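Local coordinates for protein bacillaene synthase decarboxylase PksI (Bacillus subtilis, PDB 4Q1K) that decarboxylates the carrier-tethered 3-methylglutaconyl group to 3-methylcrotonyl during bacillaene biosynthesis, working as a homotrimer of the enoyl-CoA hydratase/isomerase family, at residues 51-56 with 103-108; 92-97 with 251-256; 99-104 with 244-249; 123-128 with 147-152. The protein carries 1 engineered substitution. All coordinates share one frame; numbering follows the deposited sequence.

Contact 1 of 4, residues 51-56 with 103-108; sequences ELTDDL and DNLYSL
The carboxylate of Asp103 takes the methyl of Thr53 on one face: CG2 sits almost straight above Asp103 CG, at 3.7 Å, and is close to equidistant from the two oxygens. On the loop itself, Asn104 OD1 lies over the centre of the Tyr106 ring, 3.2 Å above the plane. Within the crotonase fold this contact sets helix 50-65 against the loop that leads into helix 108-111, and illustrates how a connection without regular structure is fixed on a helix by a few branched side chains. Leu105 shares the apolar packing with Leu56 and Leu108. Its CD1 touches Thr53 OG1 at 3.4 Å, while CD2 comes within 3.7 Å of the Thr53 backbone O, so both methyls lie against the same side of Thr53, one by its hydroxyl and one by its carbonyl. Thr53 OG1 lies beside its backbone N (chi1 -66°), from where it bonds back to Ser49 O in the preceding turn of the chain; CG2 is thereby left to face the loop. Leu56 offers mainly its CB, which meets Leu108 CD1 at 3.9 Å, and its side chain also packs on Val25, Val37 and Met39 of strands 25-31 and 34-39. Leu105 and Leu108 also reach Ile57 and Phe60 farther along the same helix. Bonds within the loop support its shape: a type I turn runs from Leu105 to Leu108, and Asn104 forms an Asx motif around it. Ser107 N donates to a lone pair of Asn104 OD1 in the carbonyl plane (3.0 Å, 166°), and Asn104 ND2 reaches Ser107 OG at 2.6 Å.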
loop_
_atom_site.group_PDB
_atom_site.type_symbol
_atom_site.label_atom_id
_atom_site.label_comp_id
_atom_site.label_asym_id
_atom_site.label_seq_id
_atom_site.Cartn_x
_atom_site.Cartn_y
_atom_site.Cartn_z
ATOM N N GLU B 51 14.951 16.407 28.843
ATOM C CA GLU B 51 15.301 17.709 28.217
ATOM C C GLU B 51 14.786 17.720 26.744
ATOM O O GLU B 51 14.192 18.729 26.264
ATOM C CB GLU B 51 16.795 17.938 28.242
ATOM C CG GLU B 51 17.352 18.239 29.667
ATOM C CD GLU B 51 17.592 16.958 30.504
ATOM O OE1 GLU B 51 17.653 15.776 29.976
ATOM O OE2 GLU B 51 17.687 17.109 31.761
ATOM N N LEU B 52 15.043 16.617 26.052
ATOM C CA LEU B 52 14.637 16.525 24.626
ATOM C C LEU B 52 13.148 16.557 24.563
ATOM O O LEU B 52 12.566 17.199 23.685
ATOM C CB LEU B 52 15.229 15.273 23.902
ATOM C CG LEU B 52 14.887 15.248 22.380
ATOM C CD1 LEU B 52 15.474 16.464 21.632
ATOM C CD2 LEU B 52 15.457 13.962 21.750
ATOM N N THR B 53 12.502 15.852 25.467
ATOM C CA THR B 53 11.039 15.808 25.498
ATOM C C THR B 53 10.464 17.237 25.695
ATOM O O THR B 53 9.607 17.708 24.897
ATOM C CB THR B 53 10.586 14.881 26.662
ATOM O OG1 THR B 53 11.001 13.548 26.342
ATOM C CG2 THR B 53 9.045 14.943 26.857
ATOM N N ASP B 54 10.919 17.948 26.735
ATOM C CA ASP B 54 10.448 19.322 26.969
ATOM C C ASP B 54 10.782 20.267 25.784
ATOM O O ASP B 54 9.938 21.084 25.392
ATOM C CB ASP B 54 11.121 19.956 28.203
ATOM C CG ASP B 54 10.801 19.253 29.534
ATOM O OD1 ASP B 54 9.777 18.547 29.617
ATOM O OD2 ASP B 54 11.605 19.468 30.501
ATOM N N ASP B 55 12.013 20.207 25.264
ATOM C CA ASP B 55 12.443 21.118 24.191
ATOM C C ASP B 55 11.686 20.821 22.871
ATOM O O ASP B 55 11.352 21.765 22.151
ATOM C CB ASP B 55 13.960 21.073 23.944
ATOM C CG ASP B 55 14.758 21.822 24.995
ATOM O OD1 ASP B 55 14.138 22.284 26.009
ATOM O OD2 ASP B 55 16.002 21.933 24.787
ATOM N N LEU B 56 11.386 19.548 22.573
ATOM C CA LEU B 56 10.552 19.288 21.397
ATOM C C LEU B 56 9.149 19.864 21.499
ATOM O O LEU B 56 8.603 20.374 20.506
ATOM C CB LEU B 56 10.462 17.795 21.075
ATOM C CG LEU B 56 11.633 17.282 20.289
ATOM C CD1 LEU B 56 11.589 15.743 20.382
ATOM C CD2 LEU B 56 11.595 17.773 18.825
ATOM N N ASP B 103 3.829 11.902 28.049
ATOM C CA ASP B 103 4.336 13.052 27.347
ATOM C C ASP B 103 4.069 12.611 25.947
ATOM O O ASP B 103 4.386 11.491 25.600
ATOM C CB ASP B 103 5.855 13.185 27.574
ATOM C CG ASP B 103 6.191 13.852 28.916
ATOM O OD1 ASP B 103 5.744 14.998 29.171
ATOM O OD2 ASP B 103 6.907 13.222 29.714
ATOM N N ASN B 104 3.391 13.411 25.159
ATOM C CA ASN B 104 3.122 12.915 23.835
ATOM C C ASN B 104 4.144 13.543 22.871
ATOM O O ASN B 104 4.129 14.744 22.650
ATOM C CB ASN B 104 1.683 13.181 23.408
ATOM C CG ASN B 104 1.479 12.918 21.945
ATOM O OD1 ASN B 104 2.439 12.571 21.226
ATOM N ND2 ASN B 104 0.268 13.112 21.478
ATOM N N LEU B 105 5.084 12.750 22.384
ATOM C CA LEU B 105 6.002 13.230 21.400
ATOM C C LEU B 105 5.621 12.542 20.085
ATOM O O LEU B 105 5.968 13.020 19.031
ATOM C CB LEU B 105 7.448 12.890 21.760
ATOM C CG LEU B 105 7.907 13.383 23.135
ATOM C CD1 LEU B 105 9.230 12.753 23.590
ATOM C CD2 LEU B 105 8.032 14.902 23.002
ATOM N N TYR B 106 4.904 11.418 20.144
ATOM C CA TYR B 106 4.694 10.635 18.898
ATOM C C TYR B 106 3.912 11.407 17.856
ATOM O O TYR B 106 4.168 11.253 16.669
ATOM C CB TYR B 106 3.960 9.295 19.153
ATOM C CG TYR B 106 2.745 9.385 20.033
ATOM C CD1 TYR B 106 2.885 9.288 21.428
ATOM C CD2 TYR B 106 1.454 9.487 19.480
ATOM C CE1 TYR B 106 1.792 9.359 22.253
ATOM C CE2 TYR B 106 0.360 9.572 20.300
ATOM C CZ TYR B 106 0.561 9.491 21.697
ATOM O OH TYR B 106 -0.496 9.580 22.550
ATOM N N SER B 107 2.986 12.254 18.293
ATOM C CA SER B 107 2.067 12.860 17.321
ATOM C C SER B 107 2.404 14.333 17.052
ATOM O O SER B 107 1.633 15.041 16.458
ATOM C CB SER B 107 0.626 12.729 17.746
ATOM O OG SER B 107 0.323 13.483 18.902
ATOM N N LEU B 108 3.566 14.799 17.511
ATOM C CA LEU B 108 3.943 16.177 17.218
ATOM C C LEU B 108 3.764 16.575 15.762
ATOM O O LEU B 108 3.252 17.688 15.509
ATOM C CB LEU B 108 5.432 16.447 17.573
ATOM C CG LEU B 108 5.757 16.429 19.104
ATOM C CD1 LEU B 108 7.262 16.403 19.280
ATOM C CD2 LEU B 108 5.150 17.631 19.806
#

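Contact 2 of 4, residues 92-97 with 251-256; sequences RIQQGL and ATFHHE. Engineered in segment 251-256: Ala251 (natural residue Lys).
Phe253, near the C-terminal end of helix 220-252, meets Ile93 in the last part of helix 87-94, which is followed by a Schellman motif at Gly96, so that two helix ends close on each other. Ile93 CG2 stands over the ring centre of Phe253 in a CH-pi contact, 3.6 Å from the centroid and 13° off the normal. The same ring stacks on Phe155 and is edge-to-face with the active-site His249. Next, His254 turns its ring edge to the C-terminal turn of the other helix: ND1 donates to Gln94 O (2.8 Å, 171°), which lies in the ring plane, although the donor sits well above the plane of that carbonyl. CE1 of His254 approaches Ile93 O at 3.0 Å beside it, an oxygen already bonded to Gly96 N. His255 gives its backbone O to Gln94 NE2 at 3.0 Å, and its own NE2 bonds to the O of the engineered Ala251. Gln94 gets there by leaving with CG anti to its N and bending at chi2 (-78°), which lays CG against Phe253 O. Glu256 comes last: its OE1 receives a water's hydrogen at 2.7 Å, and that water accepts from Gln94 NE2 at 3.0 Å.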
loop_
_atom_site.group_PDB
_atom_site.type_symbol
_atom_site.label_atom_id
_atom_site.label_comp_id
_atom_site.label_asym_id
_atom_site.label_seq_id
_atom_site.Cartn_x
_atom_site.Cartn_y
_atom_site.Cartn_z
ATOM N N ARG B 92 10.697 2.718 33.677
ATOM C CA ARG B 92 9.665 3.428 34.411
ATOM C C ARG B 92 8.297 2.918 33.995
ATOM O O ARG B 92 7.435 2.681 34.842
ATOM C CB ARG B 92 9.765 4.934 34.162
ATOM C CG ARG B 92 11.050 5.563 34.675
ATOM C CD ARG B 92 10.894 6.048 36.107
ATOM N NE ARG B 92 10.122 7.286 36.184
ATOM C CZ ARG B 92 10.488 8.430 35.617
ATOM N NH1 ARG B 92 11.617 8.500 34.926
ATOM N NH2 ARG B 92 9.723 9.507 35.739
ATOM N N ILE B 93 8.091 2.743 32.692
ATOM C CA ILE B 93 6.812 2.194 32.243
ATOM C C ILE B 93 6.704 0.712 32.702
ATOM O O ILE B 93 5.618 0.244 33.072
ATOM C CB ILE B 93 6.669 2.234 30.674
ATOM C CG1 ILE B 93 6.793 3.688 30.141
ATOM C CG2 ILE B 93 5.337 1.593 30.301
ATOM C CD1 ILE B 93 6.768 3.781 28.558
ATOM N N GLN B 94 7.818 -0.035 32.680
ATOM C CA GLN B 94 7.744 -1.464 33.067
ATOM C C GLN B 94 7.273 -1.525 34.534
ATOM O O GLN B 94 6.407 -2.347 34.880
ATOM C CB GLN B 94 9.091 -2.156 32.844
ATOM C CG GLN B 94 9.120 -3.672 33.044
ATOM C CD GLN B 94 9.148 -4.144 34.482
ATOM O OE1 GLN B 94 9.519 -3.378 35.386
ATOM N NE2 GLN B 94 8.667 -5.379 34.714
ATOM N N GLN B 95 7.802 -0.605 35.350
ATOM C CA GLN B 95 7.457 -0.540 36.779
ATOM C C GLN B 95 6.010 -0.070 37.041
ATOM O O GLN B 95 5.540 -0.144 38.176
ATOM C CB GLN B 95 8.395 0.398 37.502
ATOM C CG GLN B 95 9.791 -0.097 37.818
ATOM C CD GLN B 95 10.519 0.978 38.602
ATOM O OE1 GLN B 95 10.103 1.317 39.709
ATOM N NE2 GLN B 95 11.550 1.584 37.998
ATOM N N GLY B 96 5.297 0.392 36.014
ATOM C CA GLY B 96 4.006 0.973 36.141
ATOM C C GLY B 96 4.072 2.402 36.669
ATOM O O GLY B 96 3.055 2.970 37.058
ATOM N N LEU B 97 5.242 3.028 36.721
ATOM C CA LEU B 97 5.244 4.454 37.201
ATOM C C LEU B 97 4.692 5.484 36.149
ATOM O O LEU B 97 4.146 6.557 36.477
ATOM C CB LEU B 97 6.676 4.838 37.619
ATOM C CG LEU B 97 7.289 4.047 38.752
ATOM C CD1 LEU B 97 8.778 4.282 38.752
ATOM C CD2 LEU B 97 6.672 4.648 40.037
ATOM N N ALA B 251 -1.138 -5.622 29.251
ATOM C CA ALA B 251 -1.011 -7.044 29.235
ATOM C C ALA B 251 0.446 -7.559 29.036
ATOM O O ALA B 251 0.706 -8.730 29.242
ATOM C CB ALA B 251 -1.904 -7.568 28.133
ATOM N N THR B 252 1.380 -6.718 28.555
ATOM C CA THR B 252 2.728 -7.208 28.211
ATOM C C THR B 252 3.899 -6.498 28.938
ATOM O O THR B 252 5.002 -7.075 29.026
ATOM C CB THR B 252 2.969 -7.206 26.619
ATOM O OG1 THR B 252 2.952 -5.861 26.109
ATOM C CG2 THR B 252 1.848 -7.959 25.942
ATOM N N PHE B 253 3.742 -5.246 29.305
ATOM C CA PHE B 253 4.879 -4.453 29.741
ATOM C C PHE B 253 5.356 -4.796 31.155
ATOM O O PHE B 253 6.457 -4.547 31.513
ATOM C CB PHE B 253 4.572 -2.948 29.660
ATOM C CG PHE B 253 5.684 -2.099 29.108
ATOM C CD1 PHE B 253 5.442 -1.239 28.072
ATOM C CD2 PHE B 253 6.943 -2.137 29.626
ATOM C CE1 PHE B 253 6.426 -0.451 27.561
ATOM C CE2 PHE B 253 7.932 -1.348 29.117
ATOM C CZ PHE B 253 7.674 -0.486 28.092
ATOM N N HIS B 254 4.492 -5.336 31.962
ATOM C CA HIS B 254 4.834 -5.352 33.369
ATOM C C HIS B 254 5.396 -6.661 33.832
ATOM O O HIS B 254 5.405 -6.990 34.992
ATOM C CB HIS B 254 3.658 -4.868 34.179
ATOM C CG HIS B 254 3.121 -3.539 33.715
ATOM N ND1 HIS B 254 3.838 -2.434 33.734
ATOM C CD2 HIS B 254 1.916 -3.200 33.199
ATOM C CE1 HIS B 254 3.123 -1.438 33.259
ATOM N NE2 HIS B 254 1.945 -1.906 32.937
ATOM N N HIS B 255 5.920 -7.412 32.907
ATOM C CA HIS B 255 6.373 -8.711 33.269
ATOM C C HIS B 255 7.798 -8.630 33.647
ATOM O O HIS B 255 8.532 -7.866 33.086
ATOM C CB HIS B 255 6.218 -9.672 32.142
ATOM C CG HIS B 255 4.817 -10.020 31.840
ATOM N ND1 HIS B 255 4.113 -10.804 32.605
ATOM C CD2 HIS B 255 4.018 -9.689 30.784
ATOM C CE1 HIS B 255 2.912 -10.971 32.078
ATOM N NE2 HIS B 255 2.857 -10.287 30.962
ATOM N N GLU B 256 8.219 -9.408 34.631
ATOM C CA GLU B 256 9.610 -9.320 35.048
ATOM C C GLU B 256 10.587 -9.497 33.869
ATOM O O GLU B 256 11.685 -8.915 33.848
ATOM C CB GLU B 256 9.911 -10.373 36.155
ATOM C CG GLU B 256 11.383 -10.314 36.575
ATOM C CD GLU B 256 11.720 -9.081 37.436
ATOM O OE1 GLU B 256 10.829 -8.523 38.094
ATOM O OE2 GLU B 256 12.892 -8.661 37.472
HETATM O O HOH W 1 9.212 -6.510 37.443
#

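Contact 3 of 4, residues 99-104 with 244-249; sequences KFTDDN and QELMMH
Phe100 pushes its ring toward helix 220-252 and is met there by Glu245, Leu246 and His249. The imidazole of His249 lies at the CD2 edge of the phenyl in an oblique pairing, with centroids 5.3 Å apart and planes at 81°. At the next ring atom, Phe100 CE2, Leu246 CD2 packs at 3.8 Å, and Phe100 CZ touches Glu245 OE1 at 3.7 Å. Leu246 also runs tip to tip into Thr101, with its CD1 3.9 Å from Thr101 CG2. Thr101 CG2 also lies 3.6 Å above one face of the Phe100 ring, toward its rim. With chi1 at 82°, Phe100 CG fits between its own N and carbonyl carbon, and the ring is carried out from the loop to the helix.

Farther out, polar bonds hold the partners in place. Both carboxylate oxygens of Glu245 are engaged, OE2 by Thr162 OG1 and OE1 by Gly160 N, which should fix the group that borders the phenyl. On the loop side, Lys99 N donates to Asp102 OD2 (3.0 Å) from above the carboxylate plane. One turn of the helix also packs against the second subunit, with Gln244 and Met248 on its His229. A hydrophobic loop residue thus lines up beside His249, the catalytic histidine, in the active site of this trimeric crotonase-fold decarboxylase.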
loop_
_atom_site.group_PDB
_atom_site.type_symbol
_atom_site.label_atom_id
_atom_site.label_comp_id
_atom_site.label_asym_id
_atom_site.label_seq_id
_atom_site.Cartn_x
_atom_site.Cartn_y
_atom_site.Cartn_z
ATOM N N LYS B 99 3.242 5.905 31.740
ATOM C CA LYS B 99 2.702 5.285 30.529
ATOM C C LYS B 99 3.228 6.094 29.324
ATOM O O LYS B 99 3.634 7.274 29.489
ATOM C CB LYS B 99 1.180 5.262 30.534
ATOM C CG LYS B 99 0.493 5.002 31.853
ATOM C CD LYS B 99 -0.986 4.719 31.627
ATOM C CE LYS B 99 -1.680 5.863 30.912
ATOM N NZ LYS B 99 -1.793 7.098 31.745
ATOM N N PHE B 100 3.243 5.486 28.126
ATOM C CA PHE B 100 3.871 6.179 26.962
ATOM C C PHE B 100 3.117 7.433 26.570
ATOM O O PHE B 100 3.679 8.338 25.975
ATOM C CB PHE B 100 4.038 5.183 25.759
ATOM C CG PHE B 100 2.782 4.983 24.924
ATOM C CD1 PHE B 100 2.406 5.929 23.991
ATOM C CD2 PHE B 100 2.038 3.778 24.979
ATOM C CE1 PHE B 100 1.256 5.709 23.188
ATOM C CE2 PHE B 100 0.934 3.560 24.170
ATOM C CZ PHE B 100 0.509 4.547 23.288
ATOM N N THR B 101 1.831 7.495 26.914
ATOM C CA THR B 101 1.021 8.670 26.619
ATOM C C THR B 101 1.300 9.856 27.589
ATOM O O THR B 101 0.769 10.927 27.329
ATOM C CB THR B 101 -0.485 8.348 26.667
ATOM O OG1 THR B 101 -0.745 7.623 27.868
ATOM C CG2 THR B 101 -0.898 7.487 25.543
ATOM N N ASP B 102 2.160 9.706 28.612
ATOM C CA ASP B 102 2.382 10.758 29.612
ATOM C C ASP B 102 2.904 12.043 28.982
ATOM O O ASP B 102 2.464 13.151 29.312
ATOM C CB ASP B 102 3.276 10.294 30.769
ATOM C CG ASP B 102 2.534 9.364 31.745
ATOM O OD1 ASP B 102 1.291 9.220 31.683
ATOM O OD2 ASP B 102 3.201 8.759 32.565
ATOM N N ASP B 103 3.829 11.902 28.049
ATOM C CA ASP B 103 4.336 13.052 27.347
ATOM C C ASP B 103 4.069 12.611 25.947
ATOM O O ASP B 103 4.386 11.491 25.600
ATOM C CB ASP B 103 5.855 13.185 27.574
ATOM C CG ASP B 103 6.191 13.852 28.916
ATOM O OD1 ASP B 103 5.744 14.998 29.171
ATOM O OD2 ASP B 103 6.907 13.222 29.714
ATOM N N ASN B 104 3.391 13.411 25.159
ATOM C CA ASN B 104 3.122 12.915 23.835
ATOM C C ASN B 104 4.144 13.543 22.871
ATOM O O ASN B 104 4.129 14.744 22.650
ATOM C CB ASN B 104 1.683 13.181 23.408
ATOM C CG ASN B 104 1.479 12.918 21.945
ATOM O OD1 ASN B 104 2.439 12.571 21.226
ATOM N ND2 ASN B 104 0.268 13.112 21.478
ATOM N N GLN B 244 -6.008 1.121 22.394
ATOM C CA GLN B 244 -5.649 -0.290 22.199
ATOM C C GLN B 244 -4.191 -0.628 22.569
ATOM O O GLN B 244 -3.909 -1.641 23.200
ATOM C CB GLN B 244 -5.948 -0.674 20.748
ATOM C CG GLN B 244 -7.418 -0.610 20.536
ATOM C CD GLN B 244 -7.808 -0.738 19.101
ATOM O OE1 GLN B 244 -7.055 -0.458 18.151
ATOM N NE2 GLN B 244 -9.032 -1.113 18.925
ATOM N N GLU B 245 -3.255 0.229 22.164
ATOM C CA GLU B 245 -1.860 -0.020 22.511
ATOM C C GLU B 245 -1.611 0.087 24.022
ATOM O O GLU B 245 -0.766 -0.638 24.571
ATOM C CB GLU B 245 -1.023 1.024 21.816
ATOM C CG GLU B 245 -0.939 0.699 20.306
ATOM C CD GLU B 245 -0.091 1.685 19.540
ATOM O OE1 GLU B 245 0.399 2.627 20.115
ATOM O OE2 GLU B 245 0.078 1.545 18.294
ATOM N N LEU B 246 -2.321 1.007 24.676
ATOM C CA LEU B 246 -2.220 1.092 26.153
ATOM C C LEU B 246 -2.728 -0.223 26.770
ATOM O O LEU B 246 -2.099 -0.714 27.685
ATOM C CB LEU B 246 -3.019 2.304 26.728
ATOM C CG LEU B 246 -2.365 3.682 26.568
ATOM C CD1 LEU B 246 -3.308 4.816 26.981
ATOM C CD2 LEU B 246 -1.053 3.725 27.366
ATOM N N MET B 247 -3.808 -0.777 26.230
ATOM C CA MET B 247 -4.321 -2.062 26.685
ATOM C C MET B 247 -3.276 -3.165 26.522
ATOM O O MET B 247 -3.077 -3.977 27.425
ATOM C CB MET B 247 -5.597 -2.430 25.925
ATOM C CG MET B 247 -6.847 -1.732 26.436
ATOM S SD MET B 247 -8.358 -2.382 25.700
ATOM C CE MET B 247 -7.860 -2.538 23.986
ATOM N N MET B 248 -2.611 -3.191 25.369
ATOM C CA MET B 248 -1.586 -4.208 25.107
ATOM C C MET B 248 -0.390 -4.029 26.050
ATOM O O MET B 248 0.217 -5.027 26.489
ATOM C CB MET B 248 -1.174 -4.214 23.603
ATOM C CG MET B 248 -2.307 -4.685 22.694
ATOM S SD MET B 248 -1.630 -4.999 21.018
ATOM C CE MET B 248 -1.335 -3.287 20.517
ATOM N N HIS B 249 -0.077 -2.789 26.400
ATOM C CA HIS B 249 1.031 -2.514 27.312
ATOM C C HIS B 249 0.611 -3.078 28.680
ATOM O O HIS B 249 1.443 -3.623 29.429
ATOM C CB HIS B 249 1.269 -1.019 27.445
ATOM C CG HIS B 249 2.240 -0.455 26.432
ATOM N ND1 HIS B 249 2.779 -1.205 25.404
ATOM C CD2 HIS B 249 2.816 0.755 26.348
ATOM C CE1 HIS B 249 3.601 -0.453 24.683
ATOM N NE2 HIS B 249 3.660 0.734 25.248
#

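Contact 4 of 4, residues 123-128 with 147-152; sequences HGIGGG and TANFMK
Asn149 leans across to Ile125 and Gly126 at the point where a short parallel beta bridge, Ile125 with Thr147, gives way to helix 127-133, a strand-turn-helix passage of the crotonase fold. From CB the side chain leaves with CG between the backbone N and the carbonyl carbon (chi1 68°), a setting that turns the amide toward Ile125 and Gly126. CG then comes 4.0 Å from Ile125 CG2. At the tip the two branches divide: ND2 rests on that same methyl at 3.5 Å, while OD1 points to Gly126, 3.5 Å from its CA. The approach depends on Gly126 having no side chain, and its positive phi (58°) turns the chain from strand into helix.

Before this point two backbone bonds join the segments. Thr147 N donates to Gly124 O at 3.0 Å, and Gly126 N to Thr147 O at 2.8 Å. Ile125 and Thr147 place their side chains on one side of the sheet, where their CG2 methyls touch at 3.9 Å; Thr147 OG1 is spent on Gly182 O. Strand 123-125 has further backbone bonds, from His123 to Asn79, Phe81 and Ala82 and from Ile125 to Ala82.

In crotonases a backbone amide at the start of this helix commonly serves the oxyanion hole, and the glycine-rich turn here is consistent with that role. Phe150, itself packed on Phe155 and Pro157, brings its ring obliquely to the turn, its CZ 3.7 Å from Gly127 N and 3.6 Å from Gly126 C.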
loop_
_atom_site.group_PDB
_atom_site.type_symbol
_atom_site.label_atom_id
_atom_site.label_comp_id
_atom_site.label_asym_id
_atom_site.label_seq_id
_atom_site.Cartn_x
_atom_site.Cartn_y
_atom_site.Cartn_z
ATOM N N HIS B 123 20.198 7.481 12.527
ATOM C CA HIS B 123 19.382 6.333 12.953
ATOM C C HIS B 123 18.047 6.738 13.591
ATOM O O HIS B 123 17.969 7.790 14.267
ATOM C CB HIS B 123 20.148 5.505 13.962
ATOM C CG HIS B 123 21.517 5.152 13.466
ATOM N ND1 HIS B 123 22.682 5.600 14.086
ATOM C CD2 HIS B 123 21.899 4.475 12.364
ATOM C CE1 HIS B 123 23.727 5.142 13.411
ATOM N NE2 HIS B 123 23.274 4.455 12.367
ATOM N N GLY B 124 17.037 5.900 13.376
ATOM C CA GLY B 124 15.728 6.177 13.882
ATOM C C GLY B 124 15.313 4.875 14.585
ATOM O O GLY B 124 15.095 3.819 13.932
ATOM N N ILE B 125 15.212 4.939 15.907
ATOM C CA ILE B 125 15.069 3.740 16.731
ATOM C C ILE B 125 13.789 3.890 17.618
ATOM O O ILE B 125 13.623 4.897 18.308
ATOM C CB ILE B 125 16.293 3.582 17.681
ATOM C CG1 ILE B 125 17.578 3.514 16.832
ATOM C CG2 ILE B 125 16.124 2.355 18.618
ATOM C CD1 ILE B 125 18.830 3.770 17.620
ATOM N N GLY B 126 12.910 2.888 17.543
ATOM C CA GLY B 126 11.761 2.746 18.372
ATOM C C GLY B 126 10.873 3.940 18.255
ATOM O O GLY B 126 10.469 4.325 17.179
ATOM N N GLY B 127 10.617 4.581 19.421
ATOM C CA GLY B 127 9.779 5.814 19.439
ATOM C C GLY B 127 10.298 6.923 18.540
ATOM O O GLY B 127 9.480 7.725 18.027
ATOM N N GLY B 128 11.633 6.992 18.408
ATOM C CA GLY B 128 12.317 7.976 17.551
ATOM C C GLY B 128 11.908 7.779 16.063
ATOM O O GLY B 128 11.568 8.763 15.364
ATOM N N THR B 147 14.410 1.019 13.150
ATOM C CA THR B 147 13.812 -0.206 13.724
ATOM C C THR B 147 12.608 0.221 14.595
ATOM O O THR B 147 12.646 1.255 15.227
ATOM C CB THR B 147 14.828 -0.978 14.561
ATOM O OG1 THR B 147 14.193 -2.059 15.246
ATOM C CG2 THR B 147 15.413 -0.080 15.657
ATOM N N ALA B 148 11.541 -0.576 14.594
ATOM C CA ALA B 148 10.480 -0.375 15.630
ATOM C C ALA B 148 10.761 -1.490 16.616
ATOM O O ALA B 148 10.254 -2.652 16.442
ATOM C CB ALA B 148 9.117 -0.572 14.960
ATOM N N ASN B 149 11.744 -1.240 17.486
ATOM C CA ASN B 149 12.348 -2.361 18.273
ATOM C C ASN B 149 11.658 -2.773 19.616
ATOM O O ASN B 149 12.201 -3.622 20.282
ATOM C CB ASN B 149 13.830 -2.082 18.516
ATOM C CG ASN B 149 14.082 -0.929 19.431
ATOM O OD1 ASN B 149 13.168 -0.157 19.755
ATOM N ND2 ASN B 149 15.345 -0.780 19.869
ATOM N N PHE B 150 10.474 -2.239 19.893
ATOM C CA PHE B 150 9.635 -2.479 21.082
ATOM C C PHE B 150 9.649 -3.951 21.457
ATOM O O PHE B 150 9.988 -4.323 22.591
ATOM C CB PHE B 150 8.185 -2.008 20.795
ATOM C CG PHE B 150 8.131 -0.609 20.211
ATOM C CD1 PHE B 150 8.276 0.513 21.034
ATOM C CD2 PHE B 150 8.002 -0.435 18.829
ATOM C CE1 PHE B 150 8.231 1.823 20.510
ATOM C CE2 PHE B 150 7.960 0.866 18.296
ATOM C CZ PHE B 150 8.042 1.970 19.118
ATOM N N MET B 151 9.296 -4.804 20.496
ATOM C CA MET B 151 9.141 -6.256 20.829
ATOM C C MET B 151 10.470 -6.937 21.172
ATOM O O MET B 151 10.524 -8.021 21.803
ATOM C CB MET B 151 8.448 -6.978 19.628
ATOM C CG MET B 151 6.971 -6.523 19.442
ATOM S SD MET B 151 5.836 -7.509 20.573
ATOM C CE MET B 151 5.804 -9.028 19.678
ATOM N N LYS B 152 11.601 -6.376 20.789
ATOM C CA LYS B 152 12.855 -7.016 21.280
ATOM C C LYS B 152 12.904 -6.966 22.827
ATOM O O LYS B 152 13.548 -7.820 23.492
ATOM C CB LYS B 152 14.024 -6.218 20.740
ATOM C CG LYS B 152 15.393 -6.579 21.250
ATOM C CD LYS B 152 16.425 -5.598 20.705
ATOM C CE LYS B 152 16.437 -4.265 21.430
ATOM N NZ LYS B 152 17.783 -3.636 21.168
#

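How the contacts relate
Contacts 1 and 4 are buried, each about 10 Å from the chain centre to the contact centre, while 2 and 3 lie farther out and are only partly buried; contact 2 is the outermost. Contacts 2 and 3 both draw on helix 220-252 and touch each other; both border the second subunit, which contact 4 also reaches through Met151. Contact 1 hands over to contact 3 through the loop they share, where Tyr106 packs on Phe100 and Thr101. Their chemistry follows position: methyl packing in 1, an aromatic and aliphatic meeting beside the catalytic histidine in 3, strand-type backbone bonds in 4, and side-chain bonds to backbone carbonyls, with a bridging water, at the solvent-facing contact 2.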